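Acetyl transferase (PDB 1S7K) transfers an acetyl group, probably from acetyl-coenzyme A, to the N-terminal alpha-amino group of ribosomal protein L7/L12, as a dimeric member of the GNAT family. Local coordinates at residues His28-Lys33 against Trp102-Phe107; Tyr69-Leu74 against Leu85-Ile90; Lys95-Gly100 against Gly128-Phe133; Val134-Val139 against Val172-Arg177. All coordinates share one frame; numbering follows the deposited sequence.

Contact 1 (His28-Lys33 against Trp102-Phe107); sequences HQLVLK and WLDESF
Lys-33 NZ reaches the carboxylate of Asp-104 in a salt bridge, 2.6 Å from OD1, taking the syn lone pair of that oxygen. A second, longer salt bridge runs from the same NZ to Glu-105 OE1 at 3.6 Å, so one ammonium serves two acids in a small charge network. This network joins the last turn of helix 24-33 to the loop that leaves strand 96-103 of the GNAT fold, close to Leu-103 of the coenzyme A site. The lysine chain is extended, with CG anti to the backbone N (chi1 180°), and crosses both acidic side chains at about a right angle. The other oxygen of Asp-104 is taken up locally: OD2 accepts from Ser-106 N at 2.8 Å, which comes from above the carboxylate plane and closes an Asx turn, and from Ser-106 OG. Asn-34 ND2 also donates to OD1, and Asn-34 OD1 accepts from Glu-105 N. With both oxygens engaged the buried carboxylate is fixed in rotation, and the nearby lysine would probably favour its ionised form. Beside the charges, Leu-30 crosses Asp-104 with CD1 3.6 Å from OD1. Farther along, the indole of Trp-102 lies against the helix, meeting Leu-30 CB at the edge of the ring, while Val-31 CG2 stands 4.3 Å from Trp-102 CZ2.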
loop_
_atom_site.group_PDB
_atom_site.type_symbol
_atom_site.label_atom_id
_atom_site.label_comp_id
_atom_site.label_asym_id
_atom_site.label_seq_id
_atom_site.Cartn_x
_atom_site.Cartn_y
_atom_site.Cartn_z
ATOM N N HIS A 28 13.989 11.598 -20.258
ATOM C CA HIS A 28 13.608 10.626 -21.280
ATOM C C HIS A 28 14.877 10.058 -21.846
ATOM O O HIS A 28 14.962 8.879 -22.098
ATOM C CB HIS A 28 12.789 11.264 -22.414
ATOM C CG HIS A 28 12.204 10.265 -23.382
ATOM N ND1 HIS A 28 11.632 9.075 -22.970
ATOM C CD2 HIS A 28 12.050 10.306 -24.732
ATOM C CE1 HIS A 28 11.151 8.433 -24.022
ATOM N NE2 HIS A 28 11.389 9.157 -25.105
ATOM N N GLN A 29 15.870 10.916 -22.053
ATOM C CA GLN A 29 17.145 10.460 -22.589
ATOM C C GLN A 29 17.777 9.409 -21.679
ATOM O O GLN A 29 18.311 8.413 -22.150
ATOM C CB GLN A 29 18.099 11.641 -22.723
ATOM C CG GLN A 29 17.852 12.511 -23.938
ATOM C CD GLN A 29 18.372 11.843 -25.202
ATOM O OE1 GLN A 29 17.623 11.150 -25.898
ATOM N NE2 GLN A 29 19.681 12.017 -25.478
ATOM N N LEU A 30 17.746 9.662 -20.368
ATOM C CA LEU A 30 18.317 8.737 -19.392
ATOM C C LEU A 30 17.442 7.482 -19.299
ATOM O O LEU A 30 17.965 6.365 -19.202
ATOM C CB LEU A 30 18.412 9.428 -18.018
ATOM C CG LEU A 30 19.648 9.127 -17.154
ATOM C CD1 LEU A 30 20.903 9.351 -17.982
ATOM C CD2 LEU A 30 19.655 10.016 -15.920
ATOM N N VAL A 31 16.113 7.664 -19.316
ATOM C CA VAL A 31 15.189 6.504 -19.268
ATOM C C VAL A 31 15.620 5.538 -20.361
ATOM O O VAL A 31 15.955 4.363 -20.121
ATOM C CB VAL A 31 13.739 6.884 -19.599
ATOM C CG1 VAL A 31 12.968 5.642 -20.008
ATOM C CG2 VAL A 31 13.085 7.560 -18.422
ATOM N N LEU A 32 15.619 6.086 -21.573
ATOM C CA LEU A 32 15.997 5.352 -22.758
ATOM C C LEU A 32 17.366 4.736 -22.595
ATOM O O LEU A 32 17.564 3.572 -22.891
ATOM C CB LEU A 32 16.013 6.295 -23.952
ATOM C CG LEU A 32 16.092 5.580 -25.276
ATOM C CD1 LEU A 32 15.236 4.280 -25.221
ATOM C CD2 LEU A 32 15.619 6.552 -26.343
ATOM N N LYS A 33 18.315 5.539 -22.121
ATOM C CA LYS A 33 19.676 5.070 -21.948
ATOM C C LYS A 33 19.823 3.909 -20.951
ATOM O O LYS A 33 20.704 3.050 -21.108
ATOM C CB LYS A 33 20.563 6.238 -21.508
ATOM C CG LYS A 33 22.015 5.816 -21.299
ATOM C CD LYS A 33 22.767 6.739 -20.354
ATOM C CE LYS A 33 24.127 6.172 -20.108
ATOM N NZ LYS A 33 24.689 6.642 -18.836
ATOM N N TRP A 102 16.000 5.304 -8.668
ATOM C CA TRP A 102 16.833 4.671 -9.669
ATOM C C TRP A 102 17.887 5.654 -10.116
ATOM O O TRP A 102 17.625 6.853 -10.252
ATOM C CB TRP A 102 16.023 4.077 -10.825
ATOM C CG TRP A 102 15.341 4.966 -11.688
ATOM C CD1 TRP A 102 14.053 5.411 -11.575
ATOM C CD2 TRP A 102 15.886 5.561 -12.879
ATOM N NE1 TRP A 102 13.758 6.278 -12.651
ATOM C CE2 TRP A 102 14.872 6.376 -13.451
ATOM C CE3 TRP A 102 17.139 5.488 -13.515
ATOM C CZ2 TRP A 102 15.079 7.119 -14.648
ATOM C CZ3 TRP A 102 17.340 6.233 -14.710
ATOM C CH2 TRP A 102 16.321 7.026 -15.249
ATOM N N LEU A 103 19.077 5.115 -10.348
ATOM C CA LEU A 103 20.245 5.896 -10.723
ATOM C C LEU A 103 20.816 5.463 -12.059
ATOM O O LEU A 103 20.858 4.251 -12.361
ATOM C CB LEU A 103 21.365 5.681 -9.684
ATOM C CG LEU A 103 21.157 6.349 -8.343
ATOM C CD1 LEU A 103 22.189 5.913 -7.308
ATOM C CD2 LEU A 103 21.231 7.843 -8.570
ATOM N N ASP A 104 21.269 6.446 -12.833
ATOM C CA ASP A 104 21.939 6.168 -14.100
ATOM C C ASP A 104 23.145 5.309 -13.785
ATOM O O ASP A 104 23.740 5.409 -12.709
ATOM C CB ASP A 104 22.461 7.424 -14.754
ATOM C CG ASP A 104 23.475 7.095 -15.833
ATOM O OD1 ASP A 104 23.018 6.599 -16.889
ATOM O OD2 ASP A 104 24.701 7.310 -15.602
ATOM N N GLU A 105 23.536 4.488 -14.756
ATOM C CA GLU A 105 24.646 3.561 -14.563
ATOM C C GLU A 105 25.966 4.137 -14.069
ATOM O O GLU A 105 26.697 3.483 -13.335
ATOM C CB GLU A 105 24.900 2.764 -15.866
ATOM C CG GLU A 105 25.421 3.576 -17.050
ATOM C CD GLU A 105 25.216 2.839 -18.384
ATOM O OE1 GLU A 105 25.694 3.291 -19.445
ATOM O OE2 GLU A 105 24.556 1.794 -18.370
ATOM N N SER A 106 26.296 5.354 -14.457
ATOM C CA SER A 106 27.592 5.940 -14.038
ATOM C C SER A 106 27.531 6.613 -12.653
ATOM O O SER A 106 28.541 7.194 -12.174
ATOM C CB SER A 106 28.052 6.986 -15.074
ATOM O OG SER A 106 27.076 7.999 -15.198
ATOM N N PHE A 107 26.367 6.538 -12.016
ATOM C CA PHE A 107 26.198 7.155 -10.677
ATOM C C PHE A 107 25.765 6.191 -9.573
ATOM O O PHE A 107 25.194 6.613 -8.535
ATOM C CB PHE A 107 25.177 8.278 -10.721
ATOM C CG PHE A 107 25.566 9.420 -11.633
ATOM C CD1 PHE A 107 25.177 9.429 -12.954
ATOM C CD2 PHE A 107 26.293 10.494 -11.139
ATOM C CE1 PHE A 107 25.497 10.514 -13.795
ATOM C CE2 PHE A 107 26.622 11.575 -11.971
ATOM C CZ PHE A 107 26.223 11.584 -13.291
#

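Contact 2 (Tyr69-Leu74 against Leu85-Ile90); sequences YAKMYL and LSFNAI
Lys-71 and Phe-87 both set CG beside the backbone N and anti to the carbonyl carbon (chi1 -66° and -81°), on a shared face of the sheet. Lys-71 CG lies 3.5 Å from Phe-87 CD1, the two side chains crossing at a slant, and 4.0 Å from Ile-90 CD1. Lys-71 chi2 (-68°) turns CD aside; NZ donates to His-65 O. Tyr-73, on the same face as Lys-71, Leu-85 and Phe-87, presents the edge of its ring to Leu-85 O, with CB 3.4 Å from that oxygen; its hydroxyl is hydrogen-bonded to Glu-6 and Tyr-124. Helix 112-127 covers this face, where Tyr-124 meets the Phe-87 ring edge-to-face and Leu-120 packs on Leu-85 and Phe-87. Met-72 and Ser-86 form a non-hydrogen-bonded pair on the other face, Met-72 CG to Ser-86 OG 4.1 Å. Two reciprocal pairs of backbone bonds join the strands, Lys-71 with Phe-87 and Tyr-73 with Leu-85; Lys-71 N meets Phe-87 O at 3.0 Å. Past them the regular pairing ends: Ala-70 CB sits 3.4 Å from Phe-87 O, and Ile-90 N gives Tyr-69 O a weak bond. Strands 71-77 and 80-91 make an antiparallel beta hairpin in the central sheet of the GNAT fold, with Leu-85 beside Tyr-101 and Met-113 of the coenzyme A site.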
loop_
_atom_site.group_PDB
_atom_site.type_symbol
_atom_site.label_atom_id
_atom_site.label_comp_id
_atom_site.label_asym_id
_atom_site.label_seq_id
_atom_site.Cartn_x
_atom_site.Cartn_y
_atom_site.Cartn_z
ATOM N N TYR A 69 0.245 13.487 -3.047
ATOM C CA TYR A 69 -0.167 12.089 -3.168
ATOM C C TYR A 69 0.998 11.186 -3.487
ATOM O O TYR A 69 0.878 9.950 -3.381
ATOM C CB TYR A 69 -1.210 11.897 -4.258
ATOM C CG TYR A 69 -2.556 12.478 -3.879
ATOM C CD1 TYR A 69 -3.488 12.778 -4.855
ATOM C CD2 TYR A 69 -2.842 12.819 -2.542
ATOM C CE1 TYR A 69 -4.695 13.434 -4.521
ATOM C CE2 TYR A 69 -4.036 13.475 -2.196
ATOM C CZ TYR A 69 -4.956 13.783 -3.199
ATOM O OH TYR A 69 -6.148 14.476 -2.901
ATOM N N ALA A 70 2.107 11.816 -3.846
ATOM C CA ALA A 70 3.374 11.146 -4.226
ATOM C C ALA A 70 4.376 12.283 -4.417
ATOM O O ALA A 70 3.990 13.442 -4.365
ATOM C CB ALA A 70 3.198 10.395 -5.608
ATOM N N LYS A 71 5.659 11.970 -4.618
ATOM C CA LYS A 71 6.631 13.018 -4.917
ATOM C C LYS A 71 7.556 12.480 -5.942
ATOM O O LYS A 71 7.881 11.272 -5.933
ATOM C CB LYS A 71 7.461 13.430 -3.696
ATOM C CG LYS A 71 6.635 14.113 -2.560
ATOM C CD LYS A 71 6.112 15.550 -3.028
ATOM C CE LYS A 71 5.096 16.151 -2.007
ATOM N NZ LYS A 71 4.678 17.478 -2.617
ATOM N N MET A 72 7.961 13.325 -6.883
ATOM C CA MET A 72 8.939 12.844 -7.817
ATOM C C MET A 72 10.066 13.892 -7.895
ATOM O O MET A 72 9.814 15.018 -8.334
ATOM C CB MET A 72 8.355 12.613 -9.213
ATOM C CG MET A 72 9.445 12.191 -10.188
ATOM S SD MET A 72 8.735 12.094 -11.833
ATOM C CE MET A 72 9.964 11.441 -12.628
ATOM N N TYR A 73 11.275 13.521 -7.429
ATOM C CA TYR A 73 12.398 14.422 -7.501
ATOM C C TYR A 73 13.478 13.865 -8.426
ATOM O O TYR A 73 13.694 12.657 -8.549
ATOM C CB TYR A 73 12.989 14.646 -6.073
ATOM C CG TYR A 73 12.086 15.381 -5.116
ATOM C CD1 TYR A 73 12.040 16.789 -5.103
ATOM C CD2 TYR A 73 11.282 14.690 -4.211
ATOM C CE1 TYR A 73 11.184 17.489 -4.184
ATOM C CE2 TYR A 73 10.427 15.365 -3.320
ATOM C CZ TYR A 73 10.387 16.763 -3.310
ATOM O OH TYR A 73 9.572 17.422 -2.401
ATOM N N LEU A 74 14.183 14.777 -9.077
ATOM C CA LEU A 74 15.304 14.460 -9.934
ATOM C C LEU A 74 16.600 14.758 -9.130
ATOM O O LEU A 74 16.715 15.823 -8.492
ATOM C CB LEU A 74 15.259 15.347 -11.191
ATOM C CG LEU A 74 14.172 14.920 -12.158
ATOM C CD1 LEU A 74 14.299 15.698 -13.478
ATOM C CD2 LEU A 74 14.405 13.442 -12.486
ATOM N N LEU A 85 14.499 10.139 -7.430
ATOM C CA LEU A 85 14.220 9.748 -6.041
ATOM C C LEU A 85 12.726 10.098 -5.834
ATOM O O LEU A 85 12.313 11.298 -5.956
ATOM C CB LEU A 85 15.090 10.531 -5.066
ATOM C CG LEU A 85 14.861 10.212 -3.594
ATOM C CD1 LEU A 85 14.852 8.728 -3.386
ATOM C CD2 LEU A 85 15.957 10.865 -2.733
ATOM N N SER A 86 11.915 9.061 -5.568
ATOM C CA SER A 86 10.458 9.232 -5.442
ATOM C C SER A 86 9.829 8.748 -4.166
ATOM O O SER A 86 10.404 7.912 -3.479
ATOM C CB SER A 86 9.735 8.475 -6.571
ATOM O OG SER A 86 10.137 8.930 -7.862
ATOM N N PHE A 87 8.655 9.289 -3.849
ATOM C CA PHE A 87 7.843 8.785 -2.772
ATOM C C PHE A 87 6.758 8.206 -3.737
ATOM O O PHE A 87 5.951 8.962 -4.316
ATOM C CB PHE A 87 7.271 9.912 -1.899
ATOM C CG PHE A 87 8.220 10.445 -0.874
ATOM C CD1 PHE A 87 8.064 11.742 -0.361
ATOM C CD2 PHE A 87 9.254 9.669 -0.393
ATOM C CE1 PHE A 87 8.944 12.251 0.607
ATOM C CE2 PHE A 87 10.135 10.165 0.579
ATOM C CZ PHE A 87 9.986 11.468 1.078
ATOM N N ASN A 88 6.818 6.890 -3.973
ATOM C CA ASN A 88 5.896 6.274 -4.912
ATOM C C ASN A 88 4.459 6.575 -4.555
ATOM O O ASN A 88 3.615 6.721 -5.457
ATOM C CB ASN A 88 6.083 4.781 -4.977
ATOM C CG ASN A 88 7.438 4.401 -5.526
ATOM O OD1 ASN A 88 7.966 5.074 -6.406
ATOM N ND2 ASN A 88 8.001 3.297 -5.018
ATOM N N ALA A 89 4.149 6.615 -3.265
ATOM C CA ALA A 89 2.789 6.944 -2.823
ATOM C C ALA A 89 2.921 7.540 -1.430
ATOM O O ALA A 89 3.914 7.284 -0.721
ATOM C CB ALA A 89 1.927 5.705 -2.735
ATOM N N ILE A 90 1.905 8.282 -1.005
ATOM C CA ILE A 90 1.884 8.878 0.334
ATOM C C ILE A 90 0.500 8.611 0.875
ATOM O O ILE A 90 -0.462 8.559 0.085
ATOM C CB ILE A 90 2.122 10.403 0.278
ATOM C CG1 ILE A 90 3.589 10.671 -0.124
ATOM C CG2 ILE A 90 1.804 11.057 1.624
ATOM C CD1 ILE A 90 3.888 12.124 -0.488
#

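Contact 3 (Lys95-Gly100 against Gly128-Phe133); sequences KAAYIG and GDIRRF
Lys-95 O receives two backbone donors, Arg-131 N at 3.0 Å and Arg-132 N at 3.1 Å. The lysine side chain runs extended beyond CG over the turn after helix 112-127: CB and CG touch Asp-129 O, and NZ donates to Gly-128 O at 3.2 Å. Gly-128 leaves the helix with positive phi (98°), a conformation that suits glycine. One step on, Ala-97 N bonds to Arg-132 O at 2.9 Å, and Ala-96 CA adds a CA-H...O contact to the same oxygen. Ala-97 CB rests against Ile-130, 3.8 Å from CG2 and about as near CD1, while Ile-99 CD1 meets Phe-133 CB. This apolar side continues into Phe-87 and Met-121, which pack on Phe-133. On the other face, with Ala-96, the Arg-132 chain is extended from CG to NE, and a water 2.8 Å from NE, at the edge of the guanidinium, donates to Tyr-98 OH at 2.9 Å. Arg-132 is further held by a salt bridge to Glu-156 and Arg-131 by one to Asp-180. Tyr-169 of the second subunit makes a cation-pi contact with Arg-131, and Met-159 of that subunit packs on Tyr-98 and Arg-132. Strand 96-103, helix 112-127 and strand 132-138 form a beta-alpha-beta crossover, its two strands parallel neighbours, as is characteristic of the GNAT coenzyme A-binding core.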
loop_
_atom_site.group_PDB
_atom_site.type_symbol
_atom_site.label_atom_id
_atom_site.label_comp_id
_atom_site.label_asym_id
_atom_site.label_seq_id
_atom_site.Cartn_x
_atom_site.Cartn_y
_atom_site.Cartn_z
ATOM N N LYS A 95 0.738 10.114 7.436
ATOM C CA LYS A 95 2.004 10.835 7.213
ATOM C C LYS A 95 3.080 9.778 6.907
ATOM O O LYS A 95 4.140 9.781 7.547
ATOM C CB LYS A 95 2.432 11.619 8.444
ATOM C CG LYS A 95 1.471 12.780 8.815
ATOM C CD LYS A 95 2.134 13.686 9.870
ATOM C CE LYS A 95 1.130 14.719 10.361
ATOM N NZ LYS A 95 1.764 15.729 11.192
ATOM N N ALA A 96 2.757 8.867 5.986
ATOM C CA ALA A 96 3.662 7.783 5.553
ATOM C C ALA A 96 3.956 7.849 4.038
ATOM O O ALA A 96 3.050 8.091 3.203
ATOM C CB ALA A 96 3.030 6.413 5.903
ATOM N N ALA A 97 5.210 7.576 3.675
ATOM C CA ALA A 97 5.622 7.584 2.278
ATOM C C ALA A 97 6.405 6.336 1.943
ATOM O O ALA A 97 7.212 5.886 2.777
ATOM C CB ALA A 97 6.463 8.784 1.997
ATOM N N TYR A 98 6.185 5.785 0.751
ATOM C CA TYR A 98 6.953 4.615 0.308
ATOM C C TYR A 98 7.995 5.156 -0.693
ATOM O O TYR A 98 7.687 5.910 -1.615
ATOM C CB TYR A 98 6.034 3.595 -0.362
ATOM C CG TYR A 98 4.982 3.114 0.616
ATOM C CD1 TYR A 98 3.787 3.793 0.788
ATOM C CD2 TYR A 98 5.238 2.025 1.424
ATOM C CE1 TYR A 98 2.850 3.371 1.788
ATOM C CE2 TYR A 98 4.347 1.608 2.404
ATOM C CZ TYR A 98 3.168 2.266 2.583
ATOM O OH TYR A 98 2.297 1.786 3.533
ATOM N N ILE A 99 9.233 4.804 -0.471
ATOM C CA ILE A 99 10.326 5.317 -1.296
ATOM C C ILE A 99 10.675 4.485 -2.558
ATOM O O ILE A 99 10.770 3.257 -2.504
ATOM C CB ILE A 99 11.624 5.417 -0.412
ATOM C CG1 ILE A 99 11.478 6.512 0.656
ATOM C CG2 ILE A 99 12.839 5.661 -1.318
ATOM C CD1 ILE A 99 12.302 6.308 1.951
ATOM N N GLY A 100 10.958 5.145 -3.669
ATOM C CA GLY A 100 11.375 4.383 -4.870
ATOM C C GLY A 100 12.540 5.182 -5.460
ATOM O O GLY A 100 12.597 6.343 -5.197
ATOM N N GLY A 128 7.099 18.432 8.156
ATOM C CA GLY A 128 6.217 17.802 9.112
ATOM C C GLY A 128 5.092 16.985 8.553
ATOM O O GLY A 128 4.331 16.373 9.335
ATOM N N ASP A 129 4.912 17.026 7.232
ATOM C CA ASP A 129 3.826 16.278 6.661
ATOM C C ASP A 129 4.131 14.817 6.429
ATOM O O ASP A 129 3.236 14.057 6.070
ATOM C CB ASP A 129 3.242 16.927 5.392
ATOM C CG ASP A 129 4.295 17.365 4.352
ATOM O OD1 ASP A 129 3.859 17.631 3.183
ATOM O OD2 ASP A 129 5.500 17.478 4.689
ATOM N N ILE A 130 5.392 14.402 6.642
ATOM C CA ILE A 130 5.711 12.958 6.527
ATOM C C ILE A 130 6.652 12.652 7.709
ATOM O O ILE A 130 7.645 13.367 7.907
ATOM C CB ILE A 130 6.406 12.609 5.206
ATOM C CG1 ILE A 130 5.586 13.155 4.027
ATOM C CG2 ILE A 130 6.578 11.064 5.071
ATOM C CD1 ILE A 130 5.981 12.564 2.697
ATOM N N ARG A 131 6.352 11.564 8.445
ATOM C CA ARG A 131 7.106 11.105 9.608
ATOM C C ARG A 131 7.543 9.612 9.494
ATOM O O ARG A 131 8.478 9.209 10.129
ATOM C CB ARG A 131 6.266 11.216 10.892
ATOM C CG ARG A 131 5.032 10.253 10.901
ATOM C CD ARG A 131 4.068 10.689 11.997
ATOM N NE ARG A 131 4.736 10.630 13.300
ATOM C CZ ARG A 131 5.017 9.488 13.954
ATOM N NH1 ARG A 131 4.706 8.298 13.454
ATOM N NH2 ARG A 131 5.611 9.552 15.129
ATOM N N ARG A 132 6.883 8.838 8.643
ATOM C CA ARG A 132 7.178 7.414 8.490
ATOM C C ARG A 132 7.641 7.187 7.030
ATOM O O ARG A 132 6.884 7.401 6.066
ATOM C CB ARG A 132 5.921 6.557 8.798
ATOM C CG ARG A 132 6.221 4.978 8.694
ATOM C CD ARG A 132 4.917 4.139 9.019
ATOM N NE ARG A 132 4.979 2.847 8.354
ATOM C CZ ARG A 132 5.768 1.839 8.732
ATOM N NH1 ARG A 132 5.814 0.730 8.004
ATOM N NH2 ARG A 132 6.424 1.880 9.892
ATOM N N PHE A 133 8.899 6.786 6.867
ATOM C CA PHE A 133 9.433 6.605 5.529
ATOM C C PHE A 133 9.629 5.142 5.321
ATOM O O PHE A 133 10.269 4.491 6.155
ATOM C CB PHE A 133 10.781 7.343 5.391
ATOM C CG PHE A 133 10.675 8.809 5.656
ATOM C CD1 PHE A 133 10.840 9.299 6.949
ATOM C CD2 PHE A 133 10.327 9.682 4.630
ATOM C CE1 PHE A 133 10.660 10.637 7.218
ATOM C CE2 PHE A 133 10.142 11.052 4.901
ATOM C CZ PHE A 133 10.316 11.522 6.215
HETATM O O HOH W 1 3.124 2.461 6.228
#

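Contact 4 (Val134-Val139 against Val172-Arg177); sequences VIKCRV and VNMYAR
Ile-135 CB and Tyr-175 CB pack at 4.1 Å in the middle of two antiparallel strands, and Ile-135 O meets the Tyr-175 ring at its edge, in plane. On the same face Cys-137 SG, placed between its backbone N and carbonyl carbon (chi1 62°), lies 3.9 Å from Tyr-175 CE2, a sulfur-aromatic contact at the ring edge. The other face carries Val-134 CG1 against Met-174 CG at 4.0 Å and Lys-136 side by side with Met-174, Lys-136 CG to Met-174 CE 3.8 Å; Met-159 of the second subunit packs on Met-174. Val-172 CG1 wedges against Cys-137 O and N, both 3.5 Å away. The backbones are tied reciprocally, Ile-135 with Tyr-175 and Cys-137 with Asn-173, where Asn-173 N reaches Cys-137 O at 2.7 Å. At the polar edge Val-139 CG2 sits 3.6 Å from Asn-173 OD1, and Asn-145 of helix 142-150 accepts through OD1 from Asn-173 ND2 and is hydrogen-bonded to Tyr-175 OH. Cys-137, its backbone paired with Asn-173 and its SG beside the tyrosine ring, has been seen bound covalently to coenzyme A; none is bound here, but this suggests that the cofactor can reach the sulfur.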
loop_
_atom_site.group_PDB
_atom_site.type_symbol
_atom_site.label_atom_id
_atom_site.label_comp_id
_atom_site.label_asym_id
_atom_site.label_seq_id
_atom_site.Cartn_x
_atom_site.Cartn_y
_atom_site.Cartn_z
ATOM N N VAL A 134 9.072 4.614 4.246
ATOM C CA VAL A 134 9.123 3.178 4.031
ATOM C C VAL A 134 9.795 2.735 2.787
ATOM O O VAL A 134 9.626 3.377 1.774
ATOM C CB VAL A 134 7.675 2.622 3.978
ATOM C CG1 VAL A 134 7.669 1.088 3.801
ATOM C CG2 VAL A 134 6.956 3.022 5.338
ATOM N N ILE A 135 10.630 1.688 2.883
ATOM C CA ILE A 135 11.271 1.105 1.673
ATOM C C ILE A 135 10.818 -0.330 1.561
ATOM O O ILE A 135 11.091 -1.142 2.485
ATOM C CB ILE A 135 12.817 1.075 1.751
ATOM C CG1 ILE A 135 13.341 2.503 1.568
ATOM C CG2 ILE A 135 13.396 0.086 0.630
ATOM C CD1 ILE A 135 14.847 2.760 1.908
ATOM N N LYS A 136 10.115 -0.657 0.472
ATOM C CA LYS A 136 9.734 -2.054 0.230
ATOM C C LYS A 136 10.630 -2.443 -0.928
ATOM O O LYS A 136 10.671 -1.692 -1.945
ATOM C CB LYS A 136 8.258 -2.145 -0.213
ATOM C CG LYS A 136 7.252 -1.873 0.879
ATOM C CD LYS A 136 5.853 -1.598 0.312
ATOM C CE LYS A 136 5.227 -2.817 -0.222
ATOM N NZ LYS A 136 3.956 -2.411 -0.956
ATOM N N CYS A 137 11.418 -3.508 -0.756
ATOM C CA CYS A 137 12.235 -3.942 -1.907
ATOM C C CYS A 137 12.392 -5.456 -1.877
ATOM O O CYS A 137 12.367 -6.083 -0.784
ATOM C CB CYS A 137 13.581 -3.270 -1.830
ATOM S SG CYS A 137 14.591 -3.682 -0.334
ATOM N N ARG A 138 12.580 -6.064 -3.047
ATOM C CA ARG A 138 12.714 -7.522 -3.118
ATOM C C ARG A 138 13.857 -7.979 -2.217
ATOM O O ARG A 138 14.871 -7.291 -2.090
ATOM C CB ARG A 138 13.005 -7.968 -4.550
ATOM C CG ARG A 138 11.776 -7.889 -5.456
ATOM C CD ARG A 138 12.104 -8.418 -6.915
ATOM N NE ARG A 138 13.544 -8.519 -7.162
ATOM C CZ ARG A 138 14.344 -7.550 -7.602
ATOM N NH1 ARG A 138 15.630 -7.815 -7.740
ATOM N NH2 ARG A 138 13.883 -6.322 -7.921
ATOM N N VAL A 139 13.687 -9.148 -1.612
ATOM C CA VAL A 139 14.710 -9.676 -0.749
ATOM C C VAL A 139 16.019 -9.824 -1.581
ATOM O O VAL A 139 17.111 -9.542 -1.084
ATOM C CB VAL A 139 14.280 -11.029 -0.166
ATOM C CG1 VAL A 139 15.451 -11.708 0.551
ATOM C CG2 VAL A 139 13.126 -10.798 0.808
ATOM N N VAL A 172 9.441 -9.734 -0.432
ATOM C CA VAL A 172 9.802 -8.323 -0.343
ATOM C C VAL A 172 10.048 -7.901 1.109
ATOM O O VAL A 172 9.214 -8.145 1.938
ATOM C CB VAL A 172 8.621 -7.445 -0.854
ATOM C CG1 VAL A 172 8.897 -5.914 -0.662
ATOM C CG2 VAL A 172 8.411 -7.695 -2.349
ATOM N N ASN A 173 11.168 -7.252 1.376
ATOM C CA ASN A 173 11.468 -6.759 2.721
ATOM C C ASN A 173 10.787 -5.411 2.893
ATOM O O ASN A 173 10.779 -4.567 1.982
ATOM C CB ASN A 173 12.975 -6.589 2.909
ATOM C CG ASN A 173 13.680 -7.913 3.225
ATOM O OD1 ASN A 173 13.085 -8.826 3.797
ATOM N ND2 ASN A 173 14.957 -8.019 2.845
ATOM N N MET A 174 10.207 -5.210 4.064
ATOM C CA MET A 174 9.616 -3.935 4.348
ATOM C C MET A 174 10.470 -3.322 5.435
ATOM O O MET A 174 10.606 -3.885 6.530
ATOM C CB MET A 174 8.154 -4.062 4.820
ATOM C CG MET A 174 7.683 -2.626 5.265
ATOM S SD MET A 174 5.928 -2.530 5.669
ATOM C CE MET A 174 5.274 -2.656 4.004
ATOM N N TYR A 175 11.006 -2.133 5.135
ATOM C CA TYR A 175 11.886 -1.358 6.032
ATOM C C TYR A 175 11.238 -0.028 6.374
ATOM O O TYR A 175 10.526 0.554 5.546
ATOM C CB TYR A 175 13.193 -1.003 5.320
ATOM C CG TYR A 175 14.150 -2.142 5.062
ATOM C CD1 TYR A 175 15.093 -2.523 6.026
ATOM C CD2 TYR A 175 14.166 -2.786 3.820
ATOM C CE1 TYR A 175 16.071 -3.549 5.705
ATOM C CE2 TYR A 175 15.092 -3.773 3.515
ATOM C CZ TYR A 175 16.060 -4.148 4.467
ATOM O OH TYR A 175 17.055 -5.101 4.109
ATOM N N ALA A 176 11.466 0.465 7.572
ATOM C CA ALA A 176 10.899 1.778 7.885
ATOM C C ALA A 176 11.811 2.592 8.766
ATOM O O ALA A 176 12.623 2.053 9.530
ATOM C CB ALA A 176 9.449 1.673 8.565
ATOM N N ARG A 177 11.709 3.905 8.614
ATOM C CA ARG A 177 12.404 4.839 9.488
ATOM C C ARG A 177 11.402 5.899 9.879
ATOM O O ARG A 177 10.704 6.429 8.988
ATOM C CB ARG A 177 13.553 5.543 8.745
ATOM C CG ARG A 177 14.462 6.249 9.772
ATOM C CD ARG A 177 15.890 6.472 9.220
ATOM N NE ARG A 177 16.501 7.557 9.962
ATOM C CZ ARG A 177 17.504 8.309 9.527
ATOM N NH1 ARG A 177 18.058 8.083 8.339
ATOM N NH2 ARG A 177 17.878 9.367 10.258
#

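From the N terminus, helix 24-33 opens contact 1, whose loop closes at the end of strand 96-103 and the turn after it. Contact 2, the hairpin of strands 71-77 and 80-91, is nested inside that loop. Contact 3 opens on strand 96-103 before contact 1 has closed, so the two cross along the chain; its own loop runs through helix 112-127 and closes at strand 132-138. Contact 4 continues on that strand and closes at 172-177, in series with the others. Contacts 2, 3 and 4 knit neighbouring strands of one sheet: Asn-88 N meets Tyr-98 O, and Ile-99 N meets Val-134 O. Contact 1 fastens the N-terminal helix to the end of strand 96-103, its centre about 25 Å from that of contact 3.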